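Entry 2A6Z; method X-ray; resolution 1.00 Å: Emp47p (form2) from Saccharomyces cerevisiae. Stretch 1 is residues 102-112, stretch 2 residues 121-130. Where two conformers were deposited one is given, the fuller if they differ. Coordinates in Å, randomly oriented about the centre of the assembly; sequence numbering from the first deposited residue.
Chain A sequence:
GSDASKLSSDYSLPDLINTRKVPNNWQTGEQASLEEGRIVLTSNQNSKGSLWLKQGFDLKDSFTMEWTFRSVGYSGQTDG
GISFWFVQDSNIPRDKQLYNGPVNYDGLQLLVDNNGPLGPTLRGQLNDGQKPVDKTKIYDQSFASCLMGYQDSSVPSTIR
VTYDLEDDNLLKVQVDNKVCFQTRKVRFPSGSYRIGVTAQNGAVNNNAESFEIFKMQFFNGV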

# COMPACT_ATOMS: atom_id res chain seq x y z
N PRO A 102 -1.35 -4.22 10.17
CA PRO A 102 -1.99 -4.03 11.48
C PRO A 102 -3.50 -3.86 11.41
O PRO A 102 -4.01 -2.98 10.76
CB PRO A 102 -1.31 -2.76 12.01
CG PRO A 102 -0.95 -2.01 10.72
CD PRO A 102 -0.52 -3.08 9.77
N VAL A 103 -4.23 -4.70 12.18
CA VAL A 103 -5.70 -4.62 12.21
C VAL A 103 -6.24 -3.52 13.07
O VAL A 103 -7.38 -3.08 12.91
CB VAL A 103 -6.26 -6.02 12.64
CG1 VAL A 103 -6.06 -6.29 14.12
CG2 VAL A 103 -7.75 -6.16 12.30
N ASN A 104 -5.44 -3.00 13.99
CA ASN A 104 -5.77 -1.92 14.89
C ASN A 104 -4.96 -0.70 14.56
O ASN A 104 -4.45 -0.04 15.46
CB ASN A 104 -5.32 -2.43 16.28
CG ASN A 104 -3.78 -2.73 16.28
OD1 ASN A 104 -3.07 -3.10 15.30
ND2 ASN A 104 -3.14 -2.52 17.45
N TYR A 105 -4.83 -0.41 13.27
CA TYR A 105 -3.99 0.76 12.83
C TYR A 105 -4.66 2.07 13.16
O TYR A 105 -5.88 2.14 13.34
CB TYR A 105 -3.73 0.60 11.33
CG TYR A 105 -4.95 0.74 10.49
CD1 TYR A 105 -5.33 1.94 9.87
CD2 TYR A 105 -5.78 -0.39 10.27
CE1 TYR A 105 -6.46 2.06 9.09
CE2 TYR A 105 -6.94 -0.29 9.50
CZ TYR A 105 -7.26 0.91 8.92
OH TYR A 105 -8.40 1.05 8.13
N ASP A 106 -3.83 3.13 13.17
CA ASP A 106 -4.27 4.51 13.32
C ASP A 106 -3.83 5.29 12.11
O ASP A 106 -2.65 5.70 12.04
CB ASP A 106 -3.59 5.07 14.60
CG ASP A 106 -3.99 6.50 14.88
OD1 ASP A 106 -4.87 7.03 14.16
OD2 ASP A 106 -3.37 7.07 15.81
N GLY A 107 -4.67 5.44 11.12
CA GLY A 107 -4.30 6.08 9.89
C GLY A 107 -5.12 5.50 8.72
O GLY A 107 -6.32 5.27 8.85
N LEU A 108 -4.43 5.31 7.60
CA LEU A 108 -5.01 4.95 6.32
C LEU A 108 -4.49 3.61 5.83
O LEU A 108 -3.26 3.34 5.81
CB LEU A 108 -4.60 6.03 5.28
CG LEU A 108 -5.02 5.78 3.82
CD1 LEU A 108 -6.55 5.86 3.69
CD2 LEU A 108 -4.31 6.79 2.93
N GLN A 109 -5.43 2.77 5.37
CA GLN A 109 -5.13 1.57 4.63
C GLN A 109 -5.73 1.72 3.22
O GLN A 109 -6.91 2.05 3.08
CB GLN A 109 -5.79 0.35 5.33
CG GLN A 109 -5.57 -0.96 4.59
CD GLN A 109 -6.60 -2.04 4.94
OE1 GLN A 109 -7.64 -1.79 5.52
NE2 GLN A 109 -6.29 -3.26 4.59
N LEU A 110 -4.92 1.43 2.21
CA LEU A 110 -5.45 1.31 0.82
C LEU A 110 -5.37 -0.16 0.46
O LEU A 110 -4.27 -0.73 0.45
CB LEU A 110 -4.62 2.13 -0.17
CG LEU A 110 -4.59 3.62 0.12
CD1 LEU A 110 -3.68 4.34 -0.88
CD2 LEU A 110 -5.97 4.25 0.07
N LEU A 111 -6.52 -0.75 0.18
CA LEU A 111 -6.61 -2.19 -0.08
C LEU A 111 -6.93 -2.42 -1.55
O LEU A 111 -7.94 -1.89 -2.05
CB LEU A 111 -7.72 -2.82 0.77
CG LEU A 111 -8.00 -4.31 0.48
CD1 LEU A 111 -6.80 -5.18 0.81
CD2 LEU A 111 -9.21 -4.74 1.31
N VAL A 112 -6.11 -3.22 -2.23
CA VAL A 112 -6.41 -3.71 -3.56
C VAL A 112 -6.73 -5.20 -3.41
O VAL A 112 -5.93 -6.00 -2.94
CB VAL A 112 -5.25 -3.46 -4.54
CG1 VAL A 112 -5.54 -4.13 -5.87
CG2 VAL A 112 -5.01 -1.97 -4.70
N THR A 121 -11.12 -3.94 -6.84
CA THR A 121 -11.24 -2.57 -6.39
C THR A 121 -9.94 -2.10 -5.73
O THR A 121 -9.13 -2.92 -5.24
CB THR A 121 -12.36 -2.38 -5.35
OG1 THR A 121 -12.30 -3.39 -4.33
CG2 THR A 121 -13.74 -2.48 -5.98
N LEU A 122 -9.81 -0.78 -5.67
CA LEU A 122 -8.93 -0.08 -4.72
C LEU A 122 -9.84 0.64 -3.76
O LEU A 122 -10.68 1.44 -4.16
CB LEU A 122 -7.98 0.88 -5.48
CG LEU A 122 -6.88 1.47 -4.55
CD1 LEU A 122 -5.74 1.94 -5.45
CD2 LEU A 122 -7.35 2.65 -3.70
N ARG A 123 -9.66 0.38 -2.47
CA ARG A 123 -10.51 0.93 -1.44
C ARG A 123 -9.66 1.65 -0.39
O ARG A 123 -8.57 1.19 -0.01
CB ARG A 123 -11.27 -0.20 -0.72
CG ARG A 123 -12.36 -0.81 -1.60
CD ARG A 123 -12.82 -2.18 -1.06
NE ARG A 123 -13.94 -2.68 -1.95
CZ ARG A 123 -15.21 -2.40 -1.80
NH1 ARG A 123 -15.65 -1.62 -0.79
NH2 ARG A 123 -16.09 -2.93 -2.67
N GLY A 124 -10.22 2.73 0.12
CA GLY A 124 -9.62 3.43 1.30
C GLY A 124 -10.39 3.05 2.55
O GLY A 124 -11.63 3.03 2.59
N GLN A 125 -9.61 2.77 3.58
CA GLN A 125 -10.13 2.42 4.89
C GLN A 125 -9.42 3.31 5.96
O GLN A 125 -8.21 3.58 5.80
CB GLN A 125 -9.87 0.95 5.27
CG GLN A 125 -10.15 -0.05 4.15
CD GLN A 125 -11.57 -0.31 3.73
OE1 GLN A 125 -11.85 -0.40 2.54
NE2 GLN A 125 -12.49 -0.47 4.70
N LEU A 126 -10.15 3.69 6.98
CA LEU A 126 -9.57 4.51 8.08
C LEU A 126 -9.85 3.82 9.40
O LEU A 126 -10.88 3.19 9.59
CB LEU A 126 -10.24 5.87 8.15
CG LEU A 126 -9.97 6.76 6.94
CD1 LEU A 126 -11.05 7.81 6.82
CD2 LEU A 126 -8.53 7.30 6.98
N ASN A 127 -8.90 3.98 10.32
CA ASN A 127 -9.12 3.55 11.71
C ASN A 127 -8.29 4.46 12.60
O ASN A 127 -7.29 5.04 12.17
CB ASN A 127 -8.72 2.09 11.86
CG ASN A 127 -9.23 1.49 13.19
OD1 ASN A 127 -10.40 1.66 13.54
ND2 ASN A 127 -8.33 0.80 13.85
N ASP A 128 -8.69 4.57 13.87
CA ASP A 128 -8.05 5.51 14.79
C ASP A 128 -7.21 4.83 15.86
O ASP A 128 -6.84 5.47 16.86
CB ASP A 128 -9.10 6.44 15.45
CG ASP A 128 -10.09 5.72 16.32
OD1 ASP A 128 -9.87 4.49 16.58
OD2 ASP A 128 -11.04 6.35 16.83
N GLY A 129 -6.97 3.54 15.71
CA GLY A 129 -6.09 2.82 16.65
C GLY A 129 -6.75 2.39 17.92
O GLY A 129 -6.08 1.73 18.74
N GLN A 130 -8.01 2.70 18.13
CA GLN A 130 -8.64 2.32 19.42
C GLN A 130 -9.09 0.88 19.39
O GLN A 130 -9.06 0.16 20.42
CB GLN A 130 -9.76 3.29 19.71
CG GLN A 130 -9.32 4.72 20.01
CD GLN A 130 -10.54 5.59 20.30
OE1 GLN A 130 -11.65 5.08 20.44
NE2 GLN A 130 -10.34 6.89 20.40
O HOH W 1 -10.31 -3.41 -2.47

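The strands of the two stretches, 108-112 and 121-128, pair antiparallel, with 161° between their N-to-C directions; the two stretches bury 773 Å² between them. Main-chain hydrogen bonds set the register. Three residue pairs face each other with their amide and carbonyl groups directed across the gap, and each forms a reciprocal couple. Gly 107 N donates to Asn 127 O at 2.9 Å, and Asn 127 N returns a longer bond to Gly 107 O at 3.2 Å. Gln 109 N reaches Gln 125 O at 2.9 Å along an almost straight path (174°), while Gln 125 N to Gln 109 O measures 2.8 Å. The third couple joins Leu 111 N to Arg 123 O at 2.8 Å and Arg 123 N to Leu 111 O at 2.9 Å.

Non-hydrogen-bonded pairs alternate with these couples and also bound them at both ends, and in them the backbones approach through their alpha carbons. The same carbonyls that accept amide protons here also receive CA-H...O contacts, among them Leu 110 CA to Arg 123 O at 3.2 Å and Asp 106 CA to Asn 127 O at 3.3 Å. Val 112 CA makes a similar contact with Thr 121 O, at 3.3 Å.

Side chains alternate between the two faces of the pairing. Leu 108, Leu 110, Val 112, Leu 122 and Leu 126 share one face and make van der Waals contacts across the strands: Val 112 CG2 lies 3.9 Å from Leu 122 CG, Leu 108 CD1 lies 4.1 Å from Leu 126 CD2, and Leu 110 CD2 lies 4.3 Å from Leu 122 CD2. Gly 124, which pairs with Leu 110, leaves its backbone open to this layer, and Leu 110 CD2 rests 3.9 Å from Gly 124 CA.

The other face carries Gln 109, Leu 111, Arg 123, Gln 125 and Asn 127. Gln 109 and Gln 125 touch side by side, with Gln 109 OE1 3.3 Å from Gln 125 CG, and the side-chain amide of Gln 125 is hydrogen-bonded elsewhere in the structure. Arg 123 begins on this face but its end leads away; its NE donates to Thr 121 OG1 within the same strand at 3.0 Å.

Polar and aromatic contacts converge on Asn 127, which loses 80 Å² to the first stretch. Its ND2 donates to Tyr 105 O at 2.8 Å, though the angle of 130° is well short of linear. The CB of Asn 127 sits over one face of the Tyr 105 ring, 3.6 Å from the centroid and 17° off the normal, a CH-pi contact. Tyr 105 starts away from the second stretch, yet its end returns to place OH 3.2 Å from Gln 125 CB.

Two glycines fit their sites for different reasons. At Gly 107, where the chain turns a corner (phi 150°, psi -140°), a CB would be jammed against the preceding carbonyl. Gly 129 has positive phi, and a CB there would come within 3.1 Å of Asp 106 CB.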